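Local coordinates for flavoredoxin (PDB 3BNK), which binds flavin mononucleotide and probably serves as an electron-transfer protein of the flavin reductase-like family, at residues N10-I13 / Y14-V18; G22-K26 / G27-L31; A140-E143 / E144-I148. All coordinates share one frame; numbering follows the deposited sequence.

Contact 1: residues N10-I13 / Y14-V18; sequences NVFI and YPMPV
Tyr14 folds back along the chain onto Val11 and Phe12, while the methyl of Met16 comes up to Phe12. The tyrosine's CG lies beside its own backbone N, opposed to the carbonyl carbon (chi1 -73°), which sends the ring back along the residues just before it. Val11 CG2 meets the ring at its edge, 4.0 Å from Tyr14 CE1, the two side chains crossing at about a right angle. Phe12 O comes to 3.0 Å from Tyr14 CD1, a tight approach. A water accepts the Phe12 N-H at 2.9 Å and also hydrogen-bonds Tyr14 OH at 2.6 Å. A phenylalanine in place of Tyr14 would probably cost the water its phenol partner and leave the link from Phe12 N to the ring undone. Between them Ile13 holds CG2 anti to its backbone N, where Ile13 CG2 lies 3.5 Å from Pro15 O. Met16 CE sits 3.9 Å from Phe12 CD2, and Met16 SD stands 5.3 Å from the Phe12 ring centroid, an oblique Met-aromatic contact. This pair borders the cofactor site: Phe12 lies beside Trp36 and Met16 beside Gly35, both FMN-binding, and the Met16 side chain is about 6 Å from FMN. After the cis peptide before Pro15, Met16 bonds through its backbone to Leu162 of strand 160-163 and rests on Trp36 of strand 28-41, while Arg39 of the second subunit makes a cation-pi contact with Phe12.

Contact 2: residues G22-K26 / G27-L31; sequences GANVK and GKANL. With FMN (flavin mononucleotide), chain D.
Gly27 and Asn24 meet where strand 22-25 turns round into strand 28-31, and Asn30, further along the returning strand, carries the hairpin to the phosphate of FMN. At Gly27 phi is 80°, a positive phi that glycine adopts most easily, because a beta carbon would be driven against Lys26 O. Lys26 shares the positive phi, and together the two residues form the corners of a type I' turn from Val25 to Lys28. The turn is closed from both sides, Val25 N giving its hydrogen to Lys28 O at 2.9 Å and Lys28 N returning one to Val25 O at 3.0 Å. This is a two-residue beta hairpin, in which the type I' turn suits the right-handed twist of the strands it joins. Asn24 flanks the turn on the face it shares with Ala29. Asn24 OD1 lies 3.7 Å from Ala29 CA; the polar end is held from outside the hairpin, where Tyr101 OH hydrogen-bonds Asn24 OD1. Asn24 CA also makes a CA-H...O contact with Lys28 O at 3.4 Å. Asn30 projects from the other face, in an antiparallel hydrogen-bonded pair with Ala23: Ala23 N bonds Asn30 O at 3.0 Å, and Asn30 N bonds Ala23 O at 2.7 Å. Asn30 CB rests against Val25 CG2 at 3.8 Å, the two side chains meeting at a slant. With CG opposite its backbone N (chi1 -163°), Asn30 swings its amide out past Val25 to the cofactor, and Asn30 ND2 donates to phosphate oxygen O3P of FMN at 2.9 Å, an almost straight bond of 170°. The same nitrogen has a weak hydrogen bond with Thr57 OG1, which, like Lys93 NZ, bonds FMN itself.

Contact 3: residues A140-E143 / E144-I148; sequences AYSE and EQYLI
A single turn of 3-10 helix, residues 144-146, carries the chain out of strand 130-142, pinned where Tyr146 N bonds Glu143 O at 3.0 Å with the donor above the carbonyl plane. Leu147 N to Glu144 O, also 3.0 Å, is the next i to i+3 bond. Leu147 CG lies 3.3 Å from Glu143 O. The side chains of Glu143 and Tyr146 run side by side in the same direction. Glu143 CG is opposed to its carbonyl carbon (chi1 -46°), and the extended chain beyond carries the carboxylate out to the ring edge, Glu143 CD lying 3.7 Å from Tyr146 CE1. Its plane is turned 68° from that of the ring, with OE2 in the ring plane; the positive rim of the aromatic hydrogens would favour such an edgewise approach. From the second subunit, Ala2 N makes a weak hydrogen bond with Glu143 OE1 and Lys4 NZ a long, weak ion pair with Glu143 OE2. Gln145 CG covers one face of the same ring, 3.9 Å above its plane. Ser142 OG touches Tyr146 CB at 3.4 Å while hydrogen-bonding Thr114 O, and Ser142 CB meets Leu147 CD2 at 4.0 Å. Past the turn, strand 147-148 pairs with strand 151-152, and the Tyr146 backbone bonds that of Asp153. Residues 140-142 pair antiparallel with a strand of the second subunit, continuing the sheet across the interface.

Read from the N terminus, the three contacts follow in series, each folding its own continuous stretch; none nests within or crosses another. Contact 1 bends the loop after strand 5-7 into the start of strand 16-25. Contact 2 closes the far end of that strand, reversing it into strand 28-41; its centre is about 26 Å from that of contact 1, on the opposite side of the chain's centre. Contact 3 comes much later, where strand 130-142 leaves the same sheet for the short strand 147-148, and its nearest atoms are about 12 Å from contact 2. Contacts 1 and 3 both touch the second subunit, whereas no other protein chain meets contact 2.

Contact 1: residues N10-I13 / Y14-V18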
ATOM      1  N   ASN B  10      16.372  -3.831   1.248  1.00 17.49           N
ATOM      2  CA  ASN B  10      15.485  -3.530   0.137  1.00 17.61           C
ATOM      3  C   ASN B  10      14.302  -4.502   0.132  1.00 17.65           C
ATOM      4  O   ASN B  10      14.218  -5.420  -0.689  1.00 17.87           O
ATOM      5  CB  ASN B  10      16.250  -3.575  -1.193  1.00 17.67           C
ATOM      6  CG  ASN B  10      15.452  -3.002  -2.355  1.00 18.50           C
ATOM      7  OD1 ASN B  10      15.763  -3.258  -3.525  1.00 20.86           O
ATOM      8  ND2 ASN B  10      14.442  -2.221  -2.048  1.00 16.42           N
ATOM      9  N   VAL B  11      13.384  -4.295   1.065  1.00 17.70           N
ATOM     10  CA  VAL B  11      12.219  -5.154   1.163  1.00 17.66           C
ATOM     11  C   VAL B  11      10.967  -4.407   0.739  1.00 17.72           C
ATOM     12  O   VAL B  11      10.782  -3.214   1.038  1.00 17.64           O
ATOM     13  CB  VAL B  11      12.110  -5.868   2.559  1.00 17.87           C
ATOM     14  CG1 VAL B  11      12.934  -5.162   3.619  1.00 16.71           C
ATOM     15  CG2 VAL B  11      10.662  -6.059   2.998  1.00 18.09           C
ATOM     16  N   PHE B  12      10.119  -5.121   0.012  1.00 17.71           N
ATOM     17  CA  PHE B  12       8.891  -4.564  -0.507  1.00 16.86           C
ATOM     18  C   PHE B  12       7.751  -4.908   0.445  1.00 16.44           C
ATOM     19  O   PHE B  12       7.920  -5.716   1.371  1.00 15.45           O
ATOM     20  CB  PHE B  12       8.645  -5.112  -1.913  1.00 17.90           C
ATOM     21  CG  PHE B  12       9.585  -4.551  -2.961  1.00 19.88           C
ATOM     22  CD1 PHE B  12      10.877  -5.060  -3.113  1.00 20.16           C
ATOM     23  CD2 PHE B  12       9.171  -3.519  -3.799  1.00 21.96           C
ATOM     24  CE1 PHE B  12      11.750  -4.553  -4.091  1.00 23.60           C
ATOM     25  CE2 PHE B  12      10.027  -2.996  -4.780  1.00 23.92           C
ATOM     26  CZ  PHE B  12      11.329  -3.513  -4.922  1.00 22.82           C
ATOM     27  N   ILE B  13       6.593  -4.282   0.240  1.00 15.27           N
ATOM     28  CA  ILE B  13       5.446  -4.558   1.094  1.00 14.47           C
ATOM     29  C   ILE B  13       4.853  -5.916   0.654  1.00 14.08           C
ATOM     30  O   ILE B  13       4.775  -6.187  -0.549  1.00 13.18           O
ATOM     31  CB  ILE B  13       4.368  -3.419   1.023  1.00 14.24           C
ATOM     32  CG1 ILE B  13       4.998  -2.040   1.261  1.00 14.00           C
ATOM     33  CG2 ILE B  13       3.193  -3.692   2.004  1.00 14.67           C
ATOM     34  CD1 ILE B  13       5.666  -1.875   2.614  1.00 13.07           C
ATOM     35  N   TYR B  14       4.473  -6.738   1.635  1.00 13.88           N
ATOM     36  CA  TYR B  14       3.887  -8.075   1.416  1.00 14.47           C
ATOM     37  C   TYR B  14       2.386  -8.137   1.722  1.00 14.05           C
ATOM     38  O   TYR B  14       2.001  -8.189   2.891  1.00 13.96           O
ATOM     39  CB  TYR B  14       4.656  -9.145   2.223  1.00 14.61           C
ATOM     40  CG  TYR B  14       6.011  -9.432   1.620  1.00 15.50           C
ATOM     41  CD1 TYR B  14       7.091  -8.587   1.854  1.00 14.29           C
ATOM     42  CD2 TYR B  14       6.197 -10.522   0.758  1.00 16.77           C
ATOM     43  CE1 TYR B  14       8.342  -8.824   1.261  1.00 14.20           C
ATOM     44  CE2 TYR B  14       7.437 -10.771   0.169  1.00 16.94           C
ATOM     45  CZ  TYR B  14       8.503  -9.915   0.422  1.00 16.60           C
ATOM     46  OH  TYR B  14       9.720 -10.155  -0.178  1.00 17.50           O
ATOM     47  N   PRO B  15       1.532  -8.116   0.673  1.00 14.34           N
ATOM     48  CA  PRO B  15       1.875  -7.911  -0.730  1.00 14.18           C
ATOM     49  C   PRO B  15       1.698  -6.445  -1.083  1.00 14.31           C
ATOM     50  O   PRO B  15       1.310  -5.644  -0.229  1.00 14.30           O
ATOM     51  CB  PRO B  15       0.775  -8.694  -1.455  1.00 14.52           C
ATOM     52  CG  PRO B  15      -0.448  -8.425  -0.585  1.00 12.88           C
ATOM     53  CD  PRO B  15       0.076  -8.341   0.836  1.00 13.63           C
ATOM     54  N   MET B  16       1.963  -6.128  -2.347  1.00 14.69           N
ATOM     55  CA  MET B  16       1.562  -4.883  -2.963  1.00 15.23           C
ATOM     56  C   MET B  16       0.226  -5.055  -3.679  1.00 14.98           C
ATOM     57  O   MET B  16      -0.125  -6.162  -4.090  1.00 15.03           O
ATOM     58  CB  MET B  16       2.612  -4.415  -3.973  1.00 14.74           C
ATOM     59  CG  MET B  16       3.907  -3.919  -3.351  1.00 15.24           C
ATOM     60  SD  MET B  16       5.199  -3.707  -4.584  1.00 16.51           S
ATOM     61  CE  MET B  16       5.870  -5.380  -4.621  1.00 15.13           C
ATOM     62  N   PRO B  17      -0.511  -3.945  -3.857  1.00 15.06           N
ATOM     63  CA  PRO B  17      -1.683  -3.962  -4.724  1.00 14.72           C
ATOM     64  C   PRO B  17      -1.234  -3.926  -6.194  1.00 14.54           C
ATOM     65  O   PRO B  17      -0.056  -3.701  -6.481  1.00 14.27           O
ATOM     66  CB  PRO B  17      -2.387  -2.654  -4.354  1.00 15.17           C
ATOM     67  CG  PRO B  17      -1.248  -1.737  -3.984  1.00 14.89           C
ATOM     68  CD  PRO B  17      -0.261  -2.604  -3.285  1.00 14.24           C
ATOM     69  N   VAL B  18      -2.151  -4.156  -7.118  1.00 15.02           N
ATOM     70  CA  VAL B  18      -1.830  -4.067  -8.546  1.00 15.61           C
ATOM     71  C   VAL B  18      -2.777  -3.084  -9.199  1.00 16.24           C
ATOM     72  O   VAL B  18      -4.000  -3.304  -9.268  1.00 16.32           O
ATOM     73  CB  VAL B  18      -1.873  -5.442  -9.271  1.00 15.58           C
ATOM     74  CG1 VAL B  18      -1.680  -5.276 -10.770  1.00 15.23           C
ATOM     75  CG2 VAL B  18      -0.824  -6.368  -8.704  1.00 16.11           C
TER
HETATM   76  O   HOH W   1      10.913  -7.863  -0.640  1.00 13.25           O

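Contact 2: residues G22-K26 / G27-L31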
ATOM      1  N   GLY B  22      -2.611   6.057 -14.689  1.00 16.69           N
ATOM      2  CA  GLY B  22      -2.880   6.777 -15.931  1.00 17.17           C
ATOM      3  C   GLY B  22      -2.454   8.239 -15.862  1.00 17.78           C
ATOM      4  O   GLY B  22      -2.691   8.922 -14.869  1.00 17.25           O
ATOM      5  N   ALA B  23      -1.803   8.705 -16.922  1.00 18.24           N
ATOM      6  CA  ALA B  23      -1.484  10.112 -17.067  1.00 19.51           C
ATOM      7  C   ALA B  23      -1.429  10.509 -18.534  1.00 20.20           C
ATOM      8  O   ALA B  23      -1.074   9.700 -19.409  1.00 20.31           O
ATOM      9  CB  ALA B  23      -0.173  10.447 -16.358  1.00 19.25           C
ATOM     10  N   ASN B  24      -1.838  11.741 -18.812  1.00 21.04           N
ATOM     11  CA  ASN B  24      -1.568  12.337 -20.108  1.00 22.14           C
ATOM     12  C   ASN B  24      -0.128  12.803 -20.129  1.00 22.64           C
ATOM     13  O   ASN B  24       0.334  13.436 -19.179  1.00 22.39           O
ATOM     14  CB  ASN B  24      -2.499  13.516 -20.399  1.00 22.02           C
ATOM     15  CG  ASN B  24      -3.824  13.083 -21.010  1.00 22.65           C
ATOM     16  OD1 ASN B  24      -4.167  11.896 -21.030  1.00 22.16           O
ATOM     17  ND2 ASN B  24      -4.568  14.048 -21.521  1.00 22.90           N
ATOM     18  N   VAL B  25       0.576  12.446 -21.198  1.00 23.53           N
ATOM     19  CA  VAL B  25       1.931  12.910 -21.441  1.00 24.88           C
ATOM     20  C   VAL B  25       1.899  13.453 -22.859  1.00 25.79           C
ATOM     21  O   VAL B  25       1.539  12.730 -23.795  1.00 26.21           O
ATOM     22  CB  VAL B  25       2.997  11.792 -21.298  1.00 24.95           C
ATOM     23  CG1 VAL B  25       4.390  12.410 -21.104  1.00 25.08           C
ATOM     24  CG2 VAL B  25       2.681  10.848 -20.126  1.00 24.68           C
ATOM     25  N   LYS B  26       2.227  14.738 -23.000  1.00 26.79           N
ATOM     26  CA  LYS B  26       2.123  15.458 -24.273  1.00 27.63           C
ATOM     27  C   LYS B  26       0.762  15.229 -24.949  1.00 27.43           C
ATOM     28  O   LYS B  26       0.683  14.996 -26.163  1.00 27.49           O
ATOM     29  CB  LYS B  26       3.278  15.084 -25.215  1.00 28.06           C
ATOM     30  CG  LYS B  26       4.643  15.579 -24.767  1.00 30.39           C
ATOM     31  CD  LYS B  26       5.750  14.904 -25.575  1.00 32.60           C
ATOM     32  CE  LYS B  26       7.100  15.061 -24.899  1.00 34.39           C
ATOM     33  NZ  LYS B  26       8.039  13.973 -25.314  1.00 35.38           N
ATOM     34  N   GLY B  27      -0.299  15.287 -24.146  1.00 27.04           N
ATOM     35  CA  GLY B  27      -1.671  15.187 -24.640  1.00 26.70           C
ATOM     36  C   GLY B  27      -2.179  13.783 -24.926  1.00 26.71           C
ATOM     37  O   GLY B  27      -3.356  13.612 -25.279  1.00 27.40           O
ATOM     38  N   LYS B  28      -1.306  12.783 -24.767  1.00 26.05           N
ATOM     39  CA  LYS B  28      -1.641  11.382 -25.074  1.00 25.61           C
ATOM     40  C   LYS B  28      -1.663  10.524 -23.815  1.00 24.36           C
ATOM     41  O   LYS B  28      -0.812  10.665 -22.946  1.00 23.91           O
ATOM     42  CB  LYS B  28      -0.648  10.813 -26.091  1.00 25.66           C
ATOM     43  CG  LYS B  28      -1.067   9.505 -26.756  1.00 28.26           C
ATOM     44  CD  LYS B  28      -0.443   9.328 -28.165  1.00 30.62           C
ATOM     45  CE  LYS B  28       1.084   9.435 -28.173  1.00 33.47           C
ATOM     46  NZ  LYS B  28       1.783   8.501 -27.229  1.00 34.92           N
ATOM     47  N   ALA B  29      -2.641   9.629 -23.733  1.00 23.12           N
ATOM     48  CA  ALA B  29      -2.817   8.801 -22.551  1.00 21.61           C
ATOM     49  C   ALA B  29      -1.676   7.790 -22.403  1.00 20.91           C
ATOM     50  O   ALA B  29      -1.254   7.128 -23.371  1.00 20.38           O
ATOM     51  CB  ALA B  29      -4.158   8.103 -22.582  1.00 21.50           C
ATOM     52  N   ASN B  30      -1.174   7.706 -21.179  1.00 20.05           N
ATOM     53  CA  ASN B  30      -0.186   6.722 -20.820  1.00 19.43           C
ATOM     54  C   ASN B  30      -0.683   5.916 -19.640  1.00 19.00           C
ATOM     55  O   ASN B  30      -1.464   6.413 -18.834  1.00 18.62           O
ATOM     56  CB  ASN B  30       1.155   7.383 -20.497  1.00 19.36           C
ATOM     57  CG  ASN B  30       2.298   6.401 -20.519  1.00 19.26           C
ATOM     58  OD1 ASN B  30       2.424   5.596 -21.441  1.00 19.23           O
ATOM     59  ND2 ASN B  30       3.141   6.461 -19.507  1.00 19.51           N
ATOM     60  N   LEU B  31      -0.260   4.652 -19.585  1.00 18.59           N
ATOM     61  CA  LEU B  31      -0.504   3.776 -18.450  1.00 17.91           C
ATOM     62  C   LEU B  31       0.766   3.034 -18.069  1.00 17.25           C
ATOM     63  O   LEU B  31       1.489   2.557 -18.933  1.00 17.43           O
ATOM     64  CB  LEU B  31      -1.622   2.782 -18.785  1.00 18.09           C
ATOM     65  CG  LEU B  31      -2.863   3.578 -19.208  1.00 19.03           C
ATOM     66  CD1 LEU B  31      -3.507   3.048 -20.462  1.00 19.87           C
ATOM     67  CD2 LEU B  31      -3.847   3.789 -18.068  1.00 18.51           C
TER
HETATM   68  N1  FMN D1001       7.379   1.340 -11.369  1.00 15.94           N
HETATM   69  C2  FMN D1001       7.333   2.365 -10.445  1.00 15.86           C
HETATM   70  O2  FMN D1001       8.036   3.353 -10.620  1.00 16.25           O
HETATM   71  N3  FMN D1001       6.498   2.280  -9.344  1.00 16.53           N
HETATM   72  C4  FMN D1001       5.711   1.151  -9.178  1.00 16.08           C
HETATM   73  O4  FMN D1001       4.983   1.076  -8.195  1.00 15.19           O
HETATM   74  C4A FMN D1001       5.761   0.110 -10.113  1.00 16.54           C
HETATM   75  N5  FMN D1001       4.985  -1.030  -9.951  1.00 16.54           N
HETATM   76  C5A FMN D1001       5.019  -2.050 -10.883  1.00 16.44           C
HETATM   77  C6  FMN D1001       4.199  -3.169 -10.695  1.00 16.58           C
HETATM   78  C7  FMN D1001       4.226  -4.219 -11.626  1.00 16.34           C
HETATM   79  C7M FMN D1001       3.260  -5.352 -11.451  1.00 16.28           C
HETATM   80  C8  FMN D1001       5.070  -4.139 -12.743  1.00 16.81           C
HETATM   81  C8M FMN D1001       4.947  -5.127 -13.884  1.00 16.52           C
HETATM   82  C9  FMN D1001       5.873  -3.006 -12.929  1.00 15.77           C
HETATM   83  C9A FMN D1001       5.851  -1.953 -12.011  1.00 16.35           C
HETATM   84  N10 FMN D1001       6.645  -0.813 -12.184  1.00 16.15           N
HETATM   85  C10 FMN D1001       6.602   0.208 -11.229  1.00 16.46           C
HETATM   86  C1' FMN D1001       7.468  -0.632 -13.431  1.00 17.40           C
HETATM   87  C2' FMN D1001       6.829   0.315 -14.438  1.00 17.90           C
HETATM   88  O2' FMN D1001       5.443   0.055 -14.547  1.00 17.27           O
HETATM   89  C3' FMN D1001       7.437   0.125 -15.830  1.00 18.89           C
HETATM   90  O3' FMN D1001       8.822   0.416 -15.865  1.00 19.33           O
HETATM   91  C4' FMN D1001       6.668   0.915 -16.887  1.00 17.91           C
HETATM   92  O4' FMN D1001       7.085   0.489 -18.157  1.00 16.24           O
HETATM   93  C5' FMN D1001       6.821   2.428 -16.797  1.00 17.15           C
HETATM   94  O5' FMN D1001       5.988   2.925 -17.829  1.00 19.08           O
HETATM   95  P   FMN D1001       6.202   4.378 -18.501  1.00 19.49           P
HETATM   96  O1P FMN D1001       7.644   4.527 -18.890  1.00 19.66           O
HETATM   97  O2P FMN D1001       5.871   5.409 -17.464  1.00 17.70           O
HETATM   98  O3P FMN D1001       5.301   4.582 -19.688  1.00 18.73           O

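Contact 3: residues A140-E143 / E144-I148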
ATOM      1  N   ALA B 140     -14.352   9.262  -7.892  1.00 20.45           N
ATOM      2  CA  ALA B 140     -14.193   7.820  -7.939  1.00 21.00           C
ATOM      3  C   ALA B 140     -15.322   7.204  -8.736  1.00 21.30           C
ATOM      4  O   ALA B 140     -16.486   7.598  -8.591  1.00 20.94           O
ATOM      5  CB  ALA B 140     -14.138   7.233  -6.534  1.00 20.91           C
ATOM      6  N   TYR B 141     -14.960   6.244  -9.585  1.00 21.75           N
ATOM      7  CA  TYR B 141     -15.886   5.580 -10.500  1.00 22.51           C
ATOM      8  C   TYR B 141     -15.832   4.065 -10.339  1.00 22.91           C
ATOM      9  O   TYR B 141     -14.756   3.467 -10.277  1.00 21.95           O
ATOM     10  CB  TYR B 141     -15.554   5.931 -11.960  1.00 22.74           C
ATOM     11  CG  TYR B 141     -15.429   7.415 -12.253  1.00 23.74           C
ATOM     12  CD1 TYR B 141     -14.236   8.096 -12.012  1.00 24.17           C
ATOM     13  CD2 TYR B 141     -16.511   8.137 -12.775  1.00 25.44           C
ATOM     14  CE1 TYR B 141     -14.117   9.466 -12.273  1.00 23.15           C
ATOM     15  CE2 TYR B 141     -16.402   9.502 -13.053  1.00 24.90           C
ATOM     16  CZ  TYR B 141     -15.203  10.159 -12.793  1.00 24.83           C
ATOM     17  OH  TYR B 141     -15.093  11.503 -13.061  1.00 23.71           O
ATOM     18  N   SER B 142     -17.002   3.449 -10.284  1.00 23.97           N
ATOM     19  CA  SER B 142     -17.100   2.013 -10.478  1.00 25.27           C
ATOM     20  C   SER B 142     -18.341   1.683 -11.304  1.00 26.40           C
ATOM     21  O   SER B 142     -18.815   2.506 -12.090  1.00 26.32           O
ATOM     22  CB  SER B 142     -17.111   1.273  -9.135  1.00 25.35           C
ATOM     23  OG  SER B 142     -16.961  -0.123  -9.329  1.00 25.32           O
ATOM     24  N   GLU B 143     -18.836   0.459 -11.150  1.00 27.84           N
ATOM     25  CA  GLU B 143     -20.059   0.007 -11.816  1.00 29.06           C
ATOM     26  C   GLU B 143     -20.885  -0.750 -10.776  1.00 29.47           C
ATOM     27  O   GLU B 143     -20.343  -1.242  -9.778  1.00 28.92           O
ATOM     28  CB  GLU B 143     -19.724  -0.894 -13.006  1.00 29.15           C
ATOM     29  CG  GLU B 143     -18.611  -0.361 -13.897  1.00 31.36           C
ATOM     30  CD  GLU B 143     -18.252  -1.289 -15.024  1.00 33.48           C
ATOM     31  OE1 GLU B 143     -19.057  -2.191 -15.344  1.00 33.92           O
ATOM     32  OE2 GLU B 143     -17.150  -1.112 -15.597  1.00 35.89           O
ATOM     33  N   GLU B 144     -22.195  -0.833 -11.005  1.00 30.47           N
ATOM     34  CA  GLU B 144     -23.106  -1.469 -10.041  1.00 30.96           C
ATOM     35  C   GLU B 144     -22.667  -2.899  -9.688  1.00 30.29           C
ATOM     36  O   GLU B 144     -22.764  -3.307  -8.523  1.00 30.15           O
ATOM     37  CB  GLU B 144     -24.562  -1.419 -10.549  1.00 31.51           C
ATOM     38  CG  GLU B 144     -25.634  -1.884  -9.542  1.00 34.29           C
ATOM     39  CD  GLU B 144     -26.103  -3.337  -9.766  1.00 39.04           C
ATOM     40  OE1 GLU B 144     -27.336  -3.556  -9.896  1.00 40.11           O
ATOM     41  OE2 GLU B 144     -25.255  -4.264  -9.815  1.00 40.38           O
ATOM     42  N   GLN B 145     -22.153  -3.631 -10.679  1.00 29.90           N
ATOM     43  CA  GLN B 145     -21.768  -5.049 -10.516  1.00 29.54           C
ATOM     44  C   GLN B 145     -20.528  -5.268  -9.635  1.00 29.14           C
ATOM     45  O   GLN B 145     -20.121  -6.410  -9.386  1.00 29.09           O
ATOM     46  CB  GLN B 145     -21.548  -5.709 -11.881  1.00 29.94           C
ATOM     47  CG  GLN B 145     -20.441  -5.051 -12.706  1.00 30.90           C
ATOM     48  CD  GLN B 145     -19.741  -6.009 -13.643  1.00 32.43           C
ATOM     49  OE1 GLN B 145     -19.231  -5.603 -14.688  1.00 33.01           O
ATOM     50  NE2 GLN B 145     -19.694  -7.285 -13.269  1.00 33.57           N
ATOM     51  N   TYR B 146     -19.925  -4.175  -9.171  1.00 28.24           N
ATOM     52  CA  TYR B 146     -18.760  -4.255  -8.299  1.00 27.58           C
ATOM     53  C   TYR B 146     -19.085  -3.749  -6.897  1.00 27.67           C
ATOM     54  O   TYR B 146     -18.219  -3.719  -6.023  1.00 27.95           O
ATOM     55  CB  TYR B 146     -17.584  -3.474  -8.907  1.00 26.99           C
ATOM     56  CG  TYR B 146     -17.122  -4.004 -10.251  1.00 26.22           C
ATOM     57  CD1 TYR B 146     -17.119  -3.185 -11.392  1.00 24.92           C
ATOM     58  CD2 TYR B 146     -16.705  -5.328 -10.391  1.00 24.66           C
ATOM     59  CE1 TYR B 146     -16.691  -3.671 -12.627  1.00 24.89           C
ATOM     60  CE2 TYR B 146     -16.288  -5.828 -11.622  1.00 24.51           C
ATOM     61  CZ  TYR B 146     -16.282  -5.003 -12.732  1.00 25.78           C
ATOM     62  OH  TYR B 146     -15.860  -5.516 -13.945  1.00 26.76           O
ATOM     63  N   LEU B 147     -20.339  -3.358  -6.682  1.00 27.86           N
ATOM     64  CA  LEU B 147     -20.722  -2.709  -5.430  1.00 28.31           C
ATOM     65  C   LEU B 147     -21.622  -3.568  -4.556  1.00 28.68           C
ATOM     66  O   LEU B 147     -22.462  -4.318  -5.058  1.00 28.62           O
ATOM     67  CB  LEU B 147     -21.389  -1.350  -5.701  1.00 28.08           C
ATOM     68  CG  LEU B 147     -20.634  -0.351  -6.586  1.00 28.05           C
ATOM     69  CD1 LEU B 147     -21.515   0.858  -6.855  1.00 27.73           C
ATOM     70  CD2 LEU B 147     -19.310   0.079  -5.982  1.00 26.48           C
ATOM     71  N   ILE B 148     -21.416  -3.476  -3.246  1.00 29.28           N
ATOM     72  CA  ILE B 148     -22.380  -3.999  -2.281  1.00 30.25           C
ATOM     73  C   ILE B 148     -22.755  -2.858  -1.354  1.00 30.52           C
ATOM     74  O   ILE B 148     -21.883  -2.244  -0.744  1.00 30.64           O
ATOM     75  CB  ILE B 148     -21.866  -5.251  -1.502  1.00 30.20           C
ATOM     76  CG1 ILE B 148     -21.687  -6.437  -2.467  1.00 30.18           C
ATOM     77  CG2 ILE B 148     -22.848  -5.628  -0.370  1.00 30.17           C
ATOM     78  CD1 ILE B 148     -21.232  -7.735  -1.811  1.00 30.71           C
TER